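Local coordinates for protein putative metallopeptidase (Shewanella baltica OS155, PDB 3IEH) that binds zinc and probably acts as a hydrolase of the M14 metallocarboxypeptidase family, cleaving peptide or related bonds at its metal centre, at residues Arg5-Ser10 against His118-Tyr123; Ile25-Leu30 against Gly82-Leu87; Leu66-Ile71 against Arg100-Leu105; Asn126-Phe131 against Ser229-Leu234; Leu167-Asp172 against Leu258-Ala263. One frame throughout, in Å; residues are numbered along the deposited sequence. Where two conformers were deposited one is given.

Contact 1: residues Arg5-Ser10 against His118-Tyr123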
# COMPACT_ATOMS: atom_id res chain seq x y z
N ARG A 5 11.81 -1.62 -17.32
CA ARG A 5 12.15 -0.17 -17.17
C ARG A 5 13.10 0.15 -15.99
O ARG A 5 13.03 -0.47 -14.92
N SER A 6 13.98 1.14 -16.18
CA SER A 6 14.97 1.51 -15.17
C SER A 6 14.27 1.93 -13.89
O SER A 6 13.36 2.75 -13.93
CB SER A 6 15.93 2.62 -15.64
OG SER A 6 16.75 3.15 -14.57
N PRO A 7 14.71 1.37 -12.74
CA PRO A 7 14.23 1.75 -11.40
C PRO A 7 14.65 3.19 -10.93
O PRO A 7 14.34 3.60 -9.79
CB PRO A 7 14.90 0.71 -10.50
CG PRO A 7 16.21 0.47 -11.15
CD PRO A 7 15.83 0.41 -12.63
N PHE A 8 15.38 3.91 -11.77
CA PHE A 8 15.60 5.36 -11.56
C PHE A 8 14.89 6.24 -12.61
O PHE A 8 15.03 7.46 -12.59
CB PHE A 8 17.09 5.70 -11.58
CG PHE A 8 17.86 5.16 -10.42
CD1 PHE A 8 17.51 5.50 -9.12
CD2 PHE A 8 18.96 4.34 -10.63
CE1 PHE A 8 18.22 5.03 -8.06
CE2 PHE A 8 19.70 3.88 -9.56
CZ PHE A 8 19.35 4.23 -8.29
N GLU A 9 14.15 5.63 -13.54
CA GLU A 9 13.39 6.43 -14.48
C GLU A 9 12.27 7.15 -13.71
O GLU A 9 11.54 6.55 -12.88
CB GLU A 9 12.82 5.60 -15.61
CG GLU A 9 12.08 6.44 -16.61
CD GLU A 9 11.70 5.68 -17.85
OE1 GLU A 9 11.86 4.43 -17.87
OE2 GLU A 9 11.24 6.35 -18.80
N SER A 10 12.13 8.42 -14.03
CA SER A 10 11.27 9.32 -13.33
C SER A 10 9.93 9.47 -14.07
O SER A 10 9.90 9.77 -15.27
CB SER A 10 11.99 10.66 -13.19
OG SER A 10 11.17 11.59 -12.51
N HIS A 118 10.61 8.06 -8.96
CA HIS A 118 11.16 6.76 -9.36
C HIS A 118 11.03 5.66 -8.31
O HIS A 118 10.90 5.90 -7.11
CB HIS A 118 12.57 6.84 -9.99
CG HIS A 118 13.67 7.28 -9.06
ND1 HIS A 118 13.91 6.68 -7.84
CD2 HIS A 118 14.63 8.22 -9.22
CE1 HIS A 118 14.94 7.27 -7.27
NE2 HIS A 118 15.40 8.20 -8.08
N ARG A 119 11.04 4.44 -8.84
CA ARG A 119 10.77 3.23 -8.09
C ARG A 119 11.63 3.03 -6.84
O ARG A 119 11.12 2.81 -5.73
CB ARG A 119 10.99 2.07 -9.04
CG ARG A 119 10.62 0.76 -8.51
CD ARG A 119 10.72 -0.25 -9.62
NE ARG A 119 10.10 -1.49 -9.19
CZ ARG A 119 8.79 -1.72 -9.22
NH1 ARG A 119 7.96 -0.79 -9.67
NH2 ARG A 119 8.32 -2.89 -8.80
N PHE A 120 12.93 3.05 -7.02
CA PHE A 120 13.84 2.88 -5.90
C PHE A 120 13.92 4.15 -5.05
O PHE A 120 13.52 5.26 -5.50
CB PHE A 120 15.24 2.47 -6.43
CG PHE A 120 15.34 1.02 -6.91
CD1 PHE A 120 14.22 0.18 -6.97
CD2 PHE A 120 16.55 0.52 -7.35
CE1 PHE A 120 14.33 -1.12 -7.40
CE2 PHE A 120 16.66 -0.79 -7.81
CZ PHE A 120 15.56 -1.61 -7.84
N ASN A 121 14.39 3.99 -3.81
CA ASN A 121 14.71 5.14 -3.01
C ASN A 121 15.94 5.74 -3.68
O ASN A 121 16.47 5.17 -4.66
CB ASN A 121 14.91 4.79 -1.52
CG ASN A 121 16.11 3.87 -1.25
OD1 ASN A 121 17.02 3.72 -2.06
ND2 ASN A 121 16.11 3.27 -0.05
N LYS A 122 16.39 6.88 -3.19
CA LYS A 122 17.55 7.49 -3.82
C LYS A 122 18.85 6.74 -3.62
O LYS A 122 19.82 7.10 -4.23
CB LYS A 122 17.77 8.92 -3.35
CG LYS A 122 18.25 9.04 -1.93
CD LYS A 122 18.29 10.49 -1.59
CE LYS A 122 19.01 10.80 -0.32
NZ LYS A 122 18.99 12.29 -0.23
N TYR A 123 18.90 5.74 -2.72
CA TYR A 123 20.14 4.94 -2.55
C TYR A 123 20.21 3.68 -3.44
O TYR A 123 21.10 2.85 -3.28
CB TYR A 123 20.28 4.51 -1.10
CG TYR A 123 20.14 5.64 -0.11
CD1 TYR A 123 21.06 6.67 -0.09
CD2 TYR A 123 19.11 5.65 0.83
CE1 TYR A 123 20.93 7.71 0.81
CE2 TYR A 123 18.99 6.67 1.73
CZ TYR A 123 19.90 7.70 1.72
OH TYR A 123 19.76 8.72 2.63
O HOH W 1 11.30 4.16 -11.97
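Beside the zinc site, the type I turn Ser6-Glu9 near the N-terminus packs on the loop His118-Tyr123, with Pro7 resting on Phe120 and Phe8 on His118. Pro7 CB stands directly over the middle of the Phe120 ring, 3.3 Å from its centroid, a CH-pi contact over the face. The same proline offers its carbonyl: Phe120 N donates to Pro7 O at 3.2 Å, almost straight at 172°. Phe8 makes a T-shaped pair with His118, the CD1 edge of the phenylalanine pointing at the imidazole face with the planes at 81°. Chi1 of 67° sets the imidazole between its own backbone N and carbonyl carbon, and His118 ND1 makes a weak bond to Phe120 O. Ser6 also forms an ST turn within the beta turn, its OG accepting from Phe8 N at 3.2 Å. A water bridges the two loops, donating hydrogen bonds to Ser6 O and Glu9 O and accepting from Arg119 N; its distance to Glu9 O is 2.6 Å. Arg119 CB passes Pro7, but the extended chain carries the guanidinium away to a salt bridge with Glu78 and a weak bond to the zinc ligand Glu79.

Contact 2: residues Ile25-Leu30 against Gly82-Leu87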
# COMPACT_ATOMS: atom_id res chain seq x y z
N ILE A 25 5.86 16.28 -3.16
CA ILE A 25 5.85 15.69 -1.83
C ILE A 25 5.56 16.73 -0.71
O ILE A 25 5.01 16.37 0.33
CB ILE A 25 7.18 14.93 -1.57
CG1 ILE A 25 7.00 13.88 -0.47
CG2 ILE A 25 8.35 15.91 -1.28
CD1 ILE A 25 8.25 13.05 -0.22
N ASP A 26 5.93 17.99 -0.94
CA ASP A 26 5.67 19.06 0.04
C ASP A 26 4.17 19.25 0.19
O ASP A 26 3.63 19.28 1.31
CB ASP A 26 6.33 20.39 -0.35
CG ASP A 26 7.86 20.36 -0.23
OD1 ASP A 26 8.36 19.67 0.69
OD2 ASP A 26 8.55 21.04 -1.03
N ASN A 27 3.49 19.38 -0.94
CA ASN A 27 2.04 19.48 -0.93
C ASN A 27 1.40 18.20 -0.38
O ASN A 27 0.44 18.26 0.40
CB ASN A 27 1.53 19.82 -2.33
CG ASN A 27 0.04 20.10 -2.35
OD1 ASN A 27 -0.46 20.82 -1.49
ND2 ASN A 27 -0.67 19.50 -3.32
N PHE A 28 1.96 17.05 -0.73
CA PHE A 28 1.46 15.76 -0.23
C PHE A 28 1.40 15.76 1.29
O PHE A 28 0.36 15.47 1.89
CB PHE A 28 2.32 14.56 -0.73
CG PHE A 28 1.90 13.25 -0.14
CD1 PHE A 28 0.84 12.55 -0.65
CD2 PHE A 28 2.53 12.76 0.97
CE1 PHE A 28 0.44 11.38 -0.08
CE2 PHE A 28 2.12 11.60 1.55
CZ PHE A 28 1.06 10.91 1.03
N TYR A 29 2.51 16.11 1.92
CA TYR A 29 2.58 16.13 3.38
C TYR A 29 1.72 17.18 4.07
O TYR A 29 1.23 16.95 5.17
CB TYR A 29 4.02 16.32 3.84
CG TYR A 29 4.89 15.09 3.69
CD1 TYR A 29 4.49 13.86 4.18
CD2 TYR A 29 6.14 15.18 3.10
CE1 TYR A 29 5.32 12.74 4.08
CE2 TYR A 29 6.96 14.09 2.99
CZ TYR A 29 6.55 12.87 3.47
OH TYR A 29 7.40 11.78 3.34
N LEU A 30 1.58 18.35 3.45
CA LEU A 30 0.70 19.42 3.96
C LEU A 30 -0.73 18.90 4.07
O LEU A 30 -1.37 19.07 5.09
CB LEU A 30 0.76 20.63 3.03
CG LEU A 30 -0.21 21.78 3.29
CD1 LEU A 30 -0.07 22.29 4.72
CD2 LEU A 30 0.02 22.93 2.30
N GLY A 82 -1.07 5.57 -5.50
CA GLY A 82 -1.30 4.94 -4.17
C GLY A 82 -1.42 5.94 -3.02
O GLY A 82 -2.50 6.09 -2.44
N PRO A 83 -0.32 6.65 -2.70
CA PRO A 83 -0.31 7.73 -1.71
C PRO A 83 -1.38 8.80 -1.95
O PRO A 83 -2.14 9.13 -1.02
CB PRO A 83 1.07 8.35 -1.89
CG PRO A 83 1.95 7.19 -2.39
CD PRO A 83 1.04 6.35 -3.22
N TRP A 84 -1.47 9.35 -3.18
CA TRP A 84 -2.50 10.39 -3.46
C TRP A 84 -3.91 9.80 -3.36
O TRP A 84 -4.86 10.47 -2.94
CB TRP A 84 -2.29 11.08 -4.82
CG TRP A 84 -1.03 11.92 -4.88
CD1 TRP A 84 0.16 11.58 -5.46
CD2 TRP A 84 -0.83 13.24 -4.34
NE1 TRP A 84 1.07 12.60 -5.32
CE2 TRP A 84 0.49 13.63 -4.64
CE3 TRP A 84 -1.65 14.13 -3.66
CZ2 TRP A 84 1.01 14.86 -4.25
CZ3 TRP A 84 -1.12 15.37 -3.28
CH2 TRP A 84 0.19 15.71 -3.56
N GLY A 85 -4.02 8.53 -3.74
CA GLY A 85 -5.26 7.79 -3.56
C GLY A 85 -5.64 7.71 -2.09
O GLY A 85 -6.82 7.81 -1.75
N LEU A 86 -4.65 7.54 -1.22
CA LEU A 86 -4.91 7.51 0.23
C LEU A 86 -5.37 8.87 0.72
O LEU A 86 -6.27 8.94 1.55
CB LEU A 86 -3.68 7.05 1.02
CG LEU A 86 -3.89 6.76 2.51
CD1 LEU A 86 -5.20 6.00 2.82
CD2 LEU A 86 -2.69 5.97 3.06
N LEU A 87 -4.79 9.94 0.18
CA LEU A 87 -5.22 11.28 0.56
C LEU A 87 -6.67 11.49 0.15
O LEU A 87 -7.44 12.06 0.88
CB LEU A 87 -4.36 12.39 -0.07
CG LEU A 87 -3.07 12.79 0.65
CD1 LEU A 87 -2.30 13.89 -0.16
CD2 LEU A 87 -3.40 13.29 2.07
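Phe28 and Trp84 meet as a T-shaped pair: the edge of the phenylalanine, led by CD1, is directed at the face of the indole. The planes stand at 84°, and the centroid of the Phe28 ring lies 5.3 Å from that of the indole six-membered ring. The two side chains run alongside one another, pointing opposite ways, which brings Trp84 CH2 against the backbone of helix 25-39, 3.6 Å from Phe28 CA. Phe28 CG is anti to the backbone N (chi1 175°), and from there the ring reaches across to the other helix. Its CE1 atom touches Pro83 CB at 3.6 Å, with Pro83 O near the ring plane at the same edge, while Leu87 CD1 comes to Phe28 CD1. These contacts join helices 25-39 and 81-91, whose local axes run 11.0 Å apart at 31°, a spacing bridged by Phe28 and Trp84 together with Pro83 and Leu87. Helix 81-91 is the connection of a beta-alpha-beta unit of the M14 fold. Replacing Trp84 by an alanine would probably open a gap beside Phe28, leave its ring freer to turn, and deprive Ser22 O of the indole N-H that it accepts. Phe114, from helix 111-116, meets both rings, and Asn27 ND2 approaches Trp84 CH2 at 3.9 Å.

Contact 3: residues Leu66-Ile71 against Arg100-Leu105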
# COMPACT_ATOMS: atom_id res chain seq x y z
N LEU A 66 -12.93 -4.50 17.50
CA LEU A 66 -12.84 -4.08 16.10
C LEU A 66 -11.64 -4.72 15.43
O LEU A 66 -10.68 -5.10 16.10
CB LEU A 66 -12.76 -2.56 16.00
CG LEU A 66 -13.95 -1.73 16.50
CD1 LEU A 66 -13.63 -0.21 16.43
CD2 LEU A 66 -15.27 -2.03 15.73
N PRO A 67 -11.70 -4.85 14.09
CA PRO A 67 -10.55 -5.41 13.38
C PRO A 67 -9.41 -4.39 13.26
O PRO A 67 -9.67 -3.20 13.17
CB PRO A 67 -11.11 -5.75 11.99
CG PRO A 67 -12.36 -4.91 11.84
CD PRO A 67 -12.87 -4.63 13.22
N SER A 68 -8.17 -4.86 13.27
CA SER A 68 -7.02 -3.98 13.14
C SER A 68 -6.50 -4.22 11.75
O SER A 68 -6.13 -5.36 11.39
CB SER A 68 -5.99 -4.28 14.21
OG SER A 68 -6.60 -4.14 15.50
N LEU A 69 -6.57 -3.16 10.95
CA LEU A 69 -6.30 -3.15 9.53
C LEU A 69 -5.23 -2.09 9.17
O LEU A 69 -5.23 -0.97 9.71
CB LEU A 69 -7.60 -2.86 8.77
CG LEU A 69 -8.74 -3.88 8.97
CD1 LEU A 69 -10.00 -3.44 8.23
CD2 LEU A 69 -8.31 -5.29 8.53
N LEU A 70 -4.34 -2.47 8.26
CA LEU A 70 -3.22 -1.65 7.83
C LEU A 70 -3.30 -1.40 6.33
O LEU A 70 -3.44 -2.35 5.56
CB LEU A 70 -1.89 -2.37 8.13
CG LEU A 70 -0.59 -1.66 7.69
CD1 LEU A 70 -0.42 -0.36 8.40
CD2 LEU A 70 0.63 -2.52 7.85
N ILE A 71 -3.24 -0.13 5.92
CA ILE A 71 -3.13 0.20 4.50
C ILE A 71 -1.78 0.89 4.30
O ILE A 71 -1.44 1.84 5.03
CB ILE A 71 -4.25 1.13 4.00
CG1 ILE A 71 -5.64 0.55 4.33
CG2 ILE A 71 -4.06 1.36 2.46
CD1 ILE A 71 -6.79 1.40 3.81
N ARG A 100 -15.74 1.70 13.48
CA ARG A 100 -15.92 0.48 12.71
C ARG A 100 -14.60 -0.35 12.64
O ARG A 100 -14.63 -1.58 12.54
CB ARG A 100 -16.42 0.81 11.28
CG ARG A 100 -16.42 -0.39 10.28
CD ARG A 100 -16.22 -0.04 8.79
NE ARG A 100 -17.47 0.06 8.02
CZ ARG A 100 -18.25 -0.97 7.66
NH1 ARG A 100 -17.95 -2.21 8.02
NH2 ARG A 100 -19.35 -0.75 6.96
N VAL A 101 -13.46 0.36 12.66
CA VAL A 101 -12.13 -0.23 12.50
C VAL A 101 -11.07 0.50 13.33
O VAL A 101 -11.18 1.70 13.61
CB VAL A 101 -11.68 -0.18 11.02
CG1 VAL A 101 -12.71 -0.81 10.13
CG2 VAL A 101 -11.43 1.27 10.59
N ASN A 102 -10.03 -0.24 13.69
CA ASN A 102 -8.82 0.31 14.25
C ASN A 102 -7.86 0.42 13.05
O ASN A 102 -7.21 -0.58 12.68
CB ASN A 102 -8.24 -0.64 15.28
CG ASN A 102 -9.23 -0.98 16.41
OD1 ASN A 102 -10.04 -0.16 16.85
ND2 ASN A 102 -9.13 -2.19 16.91
N LEU A 103 -7.79 1.60 12.43
CA LEU A 103 -7.00 1.81 11.21
C LEU A 103 -5.60 2.32 11.48
O LEU A 103 -5.40 3.28 12.24
CB LEU A 103 -7.68 2.79 10.25
CG LEU A 103 -7.08 2.89 8.84
CD1 LEU A 103 -7.23 1.58 8.08
CD2 LEU A 103 -7.75 4.01 8.09
N SER A 104 -4.63 1.69 10.82
CA SER A 104 -3.24 2.09 10.86
C SER A 104 -2.86 2.37 9.42
O SER A 104 -3.37 1.71 8.52
CB SER A 104 -2.37 0.97 11.46
OG SER A 104 -2.70 0.73 12.83
N LEU A 105 -2.02 3.38 9.20
CA LEU A 105 -1.57 3.75 7.84
C LEU A 105 -0.05 3.91 7.72
O LEU A 105 0.64 4.40 8.66
CB LEU A 105 -2.21 5.06 7.38
CG LEU A 105 -3.75 5.12 7.39
CD1 LEU A 105 -4.19 6.59 7.25
CD2 LEU A 105 -4.42 4.21 6.32
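Asn102 lies against Leu66 and Ser68 at the start of two parallel strands, and its side chain can be followed outward from the backbone. CB sits 3.6 Å from Pro67 O, the carbonyl that accepts from Asn102 N at 3.0 Å. CG, anti to the carbonyl carbon (chi1 -57°), comes next to Leu66 CB, the leucine and the asparagine lying roughly perpendicular. At the tip, OD1 faces the leucine, 3.6 Å from Leu66 CD1, while Asn102 ND2 lies 3.5 Å from Ser68 OG and donates to Lys63 O. Leu66 also covers the backbone before the strand, its CD2 touching Arg100 O at 3.3 Å. Further along, Leu69 N donates to Asn102 O and Ser104 N to Leu69 O, the latter at 2.9 Å, and Ile71 N continues the ladder on Ser104 O. Leu69, Ile71, Leu103 and Leu105 point to the face covered by helices 253-271 and 81-91, where Ile71 CB meets Leu105 CD2 at 3.9 Å. On the other face, Leu70 CD1 packs against Ser104 CB. Strands 68-73 and 102-106, linked through helix 81-91, form a parallel beta-alpha-beta unit in the central mixed sheet of this M14 peptidase fold.

Contact 4: residues Asn126-Phe131 against Ser229-Leu234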
# COMPACT_ATOMS: atom_id res chain seq x y z
N ASN A 126 15.26 -1.21 -3.11
CA ASN A 126 13.84 -1.48 -3.38
C ASN A 126 13.15 -1.70 -2.05
O ASN A 126 13.28 -2.78 -1.45
CB ASN A 126 13.67 -2.73 -4.25
CG ASN A 126 12.19 -3.04 -4.57
OD1 ASN A 126 11.26 -2.41 -4.03
ND2 ASN A 126 11.98 -4.03 -5.43
N PRO A 127 12.40 -0.69 -1.58
CA PRO A 127 11.88 -0.80 -0.23
C PRO A 127 10.89 -1.96 0.01
O PRO A 127 10.68 -2.33 1.15
CB PRO A 127 11.21 0.56 -0.00
CG PRO A 127 11.90 1.49 -0.96
CD PRO A 127 12.15 0.64 -2.16
N ASN A 128 10.34 -2.54 -1.05
CA ASN A 128 9.34 -3.60 -0.94
C ASN A 128 9.90 -5.02 -0.92
O ASN A 128 9.13 -5.96 -0.91
CB ASN A 128 8.37 -3.48 -2.12
CG ASN A 128 7.10 -4.34 -1.95
OD1 ASN A 128 6.58 -4.87 -2.93
ND2 ASN A 128 6.62 -4.47 -0.73
N ARG A 129 11.22 -5.20 -0.92
CA ARG A 129 11.78 -6.54 -0.83
C ARG A 129 12.69 -6.71 0.41
O ARG A 129 12.87 -5.77 1.22
CB ARG A 129 12.52 -6.89 -2.14
CG ARG A 129 13.87 -6.19 -2.33
CD ARG A 129 14.55 -6.52 -3.70
NE ARG A 129 15.03 -7.90 -3.77
CZ ARG A 129 15.53 -8.49 -4.85
NH1 ARG A 129 15.64 -7.84 -6.00
NH2 ARG A 129 15.95 -9.74 -4.77
N GLY A 130 13.24 -7.91 0.58
CA GLY A 130 14.08 -8.23 1.72
C GLY A 130 13.35 -8.52 3.03
O GLY A 130 13.98 -8.51 4.08
N PHE A 131 12.05 -8.78 3.00
CA PHE A 131 11.36 -9.20 4.22
C PHE A 131 11.23 -10.73 4.20
O PHE A 131 10.28 -11.27 3.63
CB PHE A 131 9.98 -8.58 4.32
CG PHE A 131 9.98 -7.09 4.21
CD1 PHE A 131 9.90 -6.48 2.97
CD2 PHE A 131 10.06 -6.29 5.36
CE1 PHE A 131 9.89 -5.09 2.85
CE2 PHE A 131 10.06 -4.91 5.28
CZ PHE A 131 9.97 -4.30 4.02
N SER A 229 8.30 -9.88 -0.19
CA SER A 229 7.66 -8.57 -0.09
C SER A 229 7.09 -8.32 1.31
O SER A 229 6.80 -9.24 2.05
CB SER A 229 6.52 -8.43 -1.09
OG SER A 229 5.40 -9.19 -0.68
N PHE A 230 6.88 -7.05 1.62
CA PHE A 230 6.34 -6.64 2.90
C PHE A 230 5.02 -7.35 3.23
O PHE A 230 4.84 -7.88 4.32
CB PHE A 230 6.16 -5.11 2.86
CG PHE A 230 5.53 -4.51 4.08
CD1 PHE A 230 6.25 -4.41 5.27
CD2 PHE A 230 4.24 -4.00 4.02
CE1 PHE A 230 5.67 -3.83 6.41
CE2 PHE A 230 3.66 -3.39 5.15
CZ PHE A 230 4.37 -3.31 6.35
N GLU A 231 4.11 -7.36 2.25
CA GLU A 231 2.78 -8.00 2.37
C GLU A 231 2.90 -9.50 2.65
O GLU A 231 2.30 -10.00 3.61
CB GLU A 231 1.99 -7.84 1.06
CG GLU A 231 2.17 -6.51 0.30
CD GLU A 231 3.36 -6.42 -0.70
OE1 GLU A 231 3.42 -7.19 -1.69
OE2 GLU A 231 4.20 -5.52 -0.52
N ALA A 232 3.63 -10.23 1.81
CA ALA A 232 3.74 -11.72 1.99
C ALA A 232 4.30 -12.02 3.38
O ALA A 232 3.83 -12.91 4.09
CB ALA A 232 4.61 -12.43 0.86
N CYS A 233 5.30 -11.24 3.77
CA CYS A 233 5.94 -11.41 5.06
C CYS A 233 4.97 -11.20 6.24
O CYS A 233 4.97 -11.98 7.19
CB CYS A 233 7.10 -10.44 5.17
SG CYS A 233 8.09 -10.77 6.65
N LEU A 234 4.15 -10.15 6.16
CA LEU A 234 3.16 -9.85 7.18
C LEU A 234 2.06 -10.91 7.20
O LEU A 234 1.58 -11.28 8.28
CB LEU A 234 2.56 -8.47 6.98
CG LEU A 234 3.40 -7.28 7.42
CD1 LEU A 234 2.68 -5.99 7.08
CD2 LEU A 234 3.69 -7.38 8.93
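The loop Asn126-Phe131 opens with a type I turn, Arg129 N to Asn126 O, and packs against the start of helix 230-237, where Ser229 CA points its hydrogen at Asn128 O from 3.1 Å. Ser229 is the N-cap, its OG accepting from Ala232 N and also bonded to Asp227. Asn128 ND2 donates to Glu231 OE2 at 2.6 Å, with the angle at hydrogen 162°. The carboxylate oxygen lies close to the amide plane, and the two flat groups are themselves only 26° apart. The other carboxylate oxygen, Glu231 OE1, bonds an unidentified bound molecule. Next to the polar pair, the Phe131 ring lies against the first turn of the helix, Phe230 CA over one face toward the rim and Phe230 CB 3.7 Å from Phe131 CE1. The edge of Phe230 is turned to that face of Phe131 in an edge-to-face pair, planes at 68°, and Phe131 CB meets Cys233 CB at 3.5 Å. An alanine in place of Phe131 would probably open a gap against the helix start and leave the Phe230 edge without its aromatic face. Asn128 also touches the zinc ligands His76 and His170, so its bond to Glu231, which keeps amide and carboxylate nearly coplanar, probably steadies these polar groups beside the metal site.

Contact 5: residues Leu167-Asp172 against Leu258-Ala263. With ZN (zinc ion), chain B.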
# COMPACT_ATOMS: atom_id res chain seq x y z
N LEU A 167 -3.62 -4.28 3.40
CA LEU A 167 -3.76 -3.87 2.01
C LEU A 167 -2.55 -3.02 1.71
O LEU A 167 -2.20 -2.12 2.48
CB LEU A 167 -5.04 -3.06 1.78
CG LEU A 167 -5.12 -2.24 0.48
CD1 LEU A 167 -5.08 -3.10 -0.74
CD2 LEU A 167 -6.38 -1.37 0.48
N THR A 168 -1.91 -3.30 0.59
CA THR A 168 -0.84 -2.44 0.12
C THR A 168 -1.21 -1.97 -1.30
O THR A 168 -1.60 -2.78 -2.13
CB THR A 168 0.55 -3.12 0.19
OG1 THR A 168 1.55 -2.13 -0.06
CG2 THR A 168 0.67 -4.23 -0.84
N CYS A 169 -1.11 -0.66 -1.56
CA CYS A 169 -1.54 -0.10 -2.84
C CYS A 169 -0.40 0.26 -3.78
O CYS A 169 0.31 1.26 -3.57
CB CYS A 169 -2.42 1.09 -2.57
SG CYS A 169 -3.91 0.53 -1.68
N HIS A 170 -0.22 -0.57 -4.81
CA HIS A 170 0.87 -0.41 -5.75
C HIS A 170 0.32 -0.04 -7.11
O HIS A 170 -0.90 0.00 -7.32
CB HIS A 170 1.65 -1.71 -5.85
CG HIS A 170 2.49 -1.99 -4.64
ND1 HIS A 170 3.85 -1.86 -4.64
CD2 HIS A 170 2.15 -2.34 -3.38
CE1 HIS A 170 4.32 -2.16 -3.45
NE2 HIS A 170 3.31 -2.45 -2.66
N GLU A 171 1.24 0.30 -8.00
CA GLU A 171 0.90 0.56 -9.39
C GLU A 171 1.90 -0.12 -10.29
O GLU A 171 3.01 -0.38 -9.89
CB GLU A 171 0.88 2.04 -9.68
CG GLU A 171 -0.05 2.86 -8.86
CD GLU A 171 -0.51 4.08 -9.64
OE1 GLU A 171 0.18 5.10 -9.56
OE2 GLU A 171 -1.50 4.01 -10.40
N ASP A 172 1.49 -0.42 -11.52
CA ASP A 172 2.36 -1.07 -12.50
C ASP A 172 2.50 -0.13 -13.70
O ASP A 172 1.56 0.04 -14.48
CB ASP A 172 1.74 -2.44 -12.87
CG ASP A 172 2.59 -3.26 -13.86
OD1 ASP A 172 3.58 -2.77 -14.46
OD2 ASP A 172 2.23 -4.43 -14.06
N LEU A 258 -8.59 7.68 -7.91
CA LEU A 258 -9.96 7.27 -7.54
C LEU A 258 -10.09 5.77 -7.39
O LEU A 258 -10.80 5.30 -6.49
CB LEU A 258 -10.98 7.76 -8.57
CG LEU A 258 -11.14 9.29 -8.63
CD1 LEU A 258 -12.12 9.67 -9.72
CD2 LEU A 258 -11.56 9.91 -7.31
N ALA A 259 -9.41 5.02 -8.25
CA ALA A 259 -9.40 3.54 -8.15
C ALA A 259 -8.75 3.06 -6.85
O ALA A 259 -9.23 2.12 -6.22
CB ALA A 259 -8.66 2.91 -9.36
N ASN A 260 -7.63 3.69 -6.50
CA ASN A 260 -6.90 3.39 -5.27
C ASN A 260 -7.76 3.71 -4.05
O ASN A 260 -7.80 2.95 -3.10
CB ASN A 260 -5.57 4.14 -5.26
CG ASN A 260 -4.47 3.39 -6.02
OD1 ASN A 260 -3.87 2.48 -5.47
ND2 ASN A 260 -4.22 3.77 -7.26
N SER A 261 -8.49 4.83 -4.11
CA SER A 261 -9.42 5.22 -3.06
C SER A 261 -10.59 4.22 -2.92
O SER A 261 -11.05 3.93 -1.82
CB SER A 261 -9.98 6.61 -3.34
OG SER A 261 -10.81 7.07 -2.29
N ALA A 262 -11.09 3.74 -4.06
CA ALA A 262 -12.18 2.80 -4.07
C ALA A 262 -11.71 1.47 -3.46
O ALA A 262 -12.44 0.89 -2.65
CB ALA A 262 -12.71 2.60 -5.49
N ALA A 263 -10.51 1.01 -3.82
CA ALA A 263 -9.96 -0.24 -3.31
C ALA A 263 -9.77 -0.22 -1.81
O ALA A 263 -10.05 -1.22 -1.14
CB ALA A 263 -8.64 -0.57 -4.00
ZN ZN B . 5.16 -1.57 -6.71
O HOH W 2 4.50 -3.50 -7.79
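Asn260 reaches from its helix over Cys169, its OD1 3.5 Å from Cys169 CB. Asn260 CG is anti to the carbonyl carbon (chi1 -84°), which swings the amide toward the strand, while ND2 is bonded back to Arg256 O in its own helix. Glu171 approaches obliquely, its carboxylate nearly perpendicular to the amide (86°) and OE2 4.2 Å from Asn260 ND2. The carboxylate takes its partners elsewhere: OE2 pairs with Arg256 and Thr247, and OE1 accepts from Ala81 N. At the other end of the contact, Leu167 CD2 lies 4.0 Å from Ala263 O. His170 points to the other side of the strand, where ND1 binds zinc at 2.5 Å; His76 and Glu79 complete the protein ligands, and a water sits 2.3 Å from zinc. His170 NE2 makes a weak hydrogen bond to Thr168 OG1, and the predicted catalytic residue Glu246 lies beside this ring. Strand 165-172 runs between 68-73 and 242-248 in the mixed sheet, and helix 253-271 packs along it on one face of the sheet, the local axes 9.8 Å apart and close to antiparallel at 161°. Helix 81-91 borders the same helix, Asn260 touching Ala81 and Ser261 touching Phe89.

Overall arrangement
Contacts 2 and 3 lie nested within the chain loop closed by contact 1, and they alternate along the chain because helix 81-91 links the strands of contact 3. Contact 4 opens after contact 1 has closed, and its segments alternate with those of contact 5. Strands 68-73 and 165-172 are neighbours in the central sheet, so contacts 3 and 5 meet directly, with centres about 16 Å apart. Contact 5 also touches contact 2, through Asn260, and contact 4, around His170; contact 4 further meets contact 1 (Asn126 on Phe120) and contact 3 (Phe230 and Leu234 on Leu70). Contacts 1, 4 and 5 border the zinc site, whereas contacts 2 and 3 build the sheet and helix layer behind it.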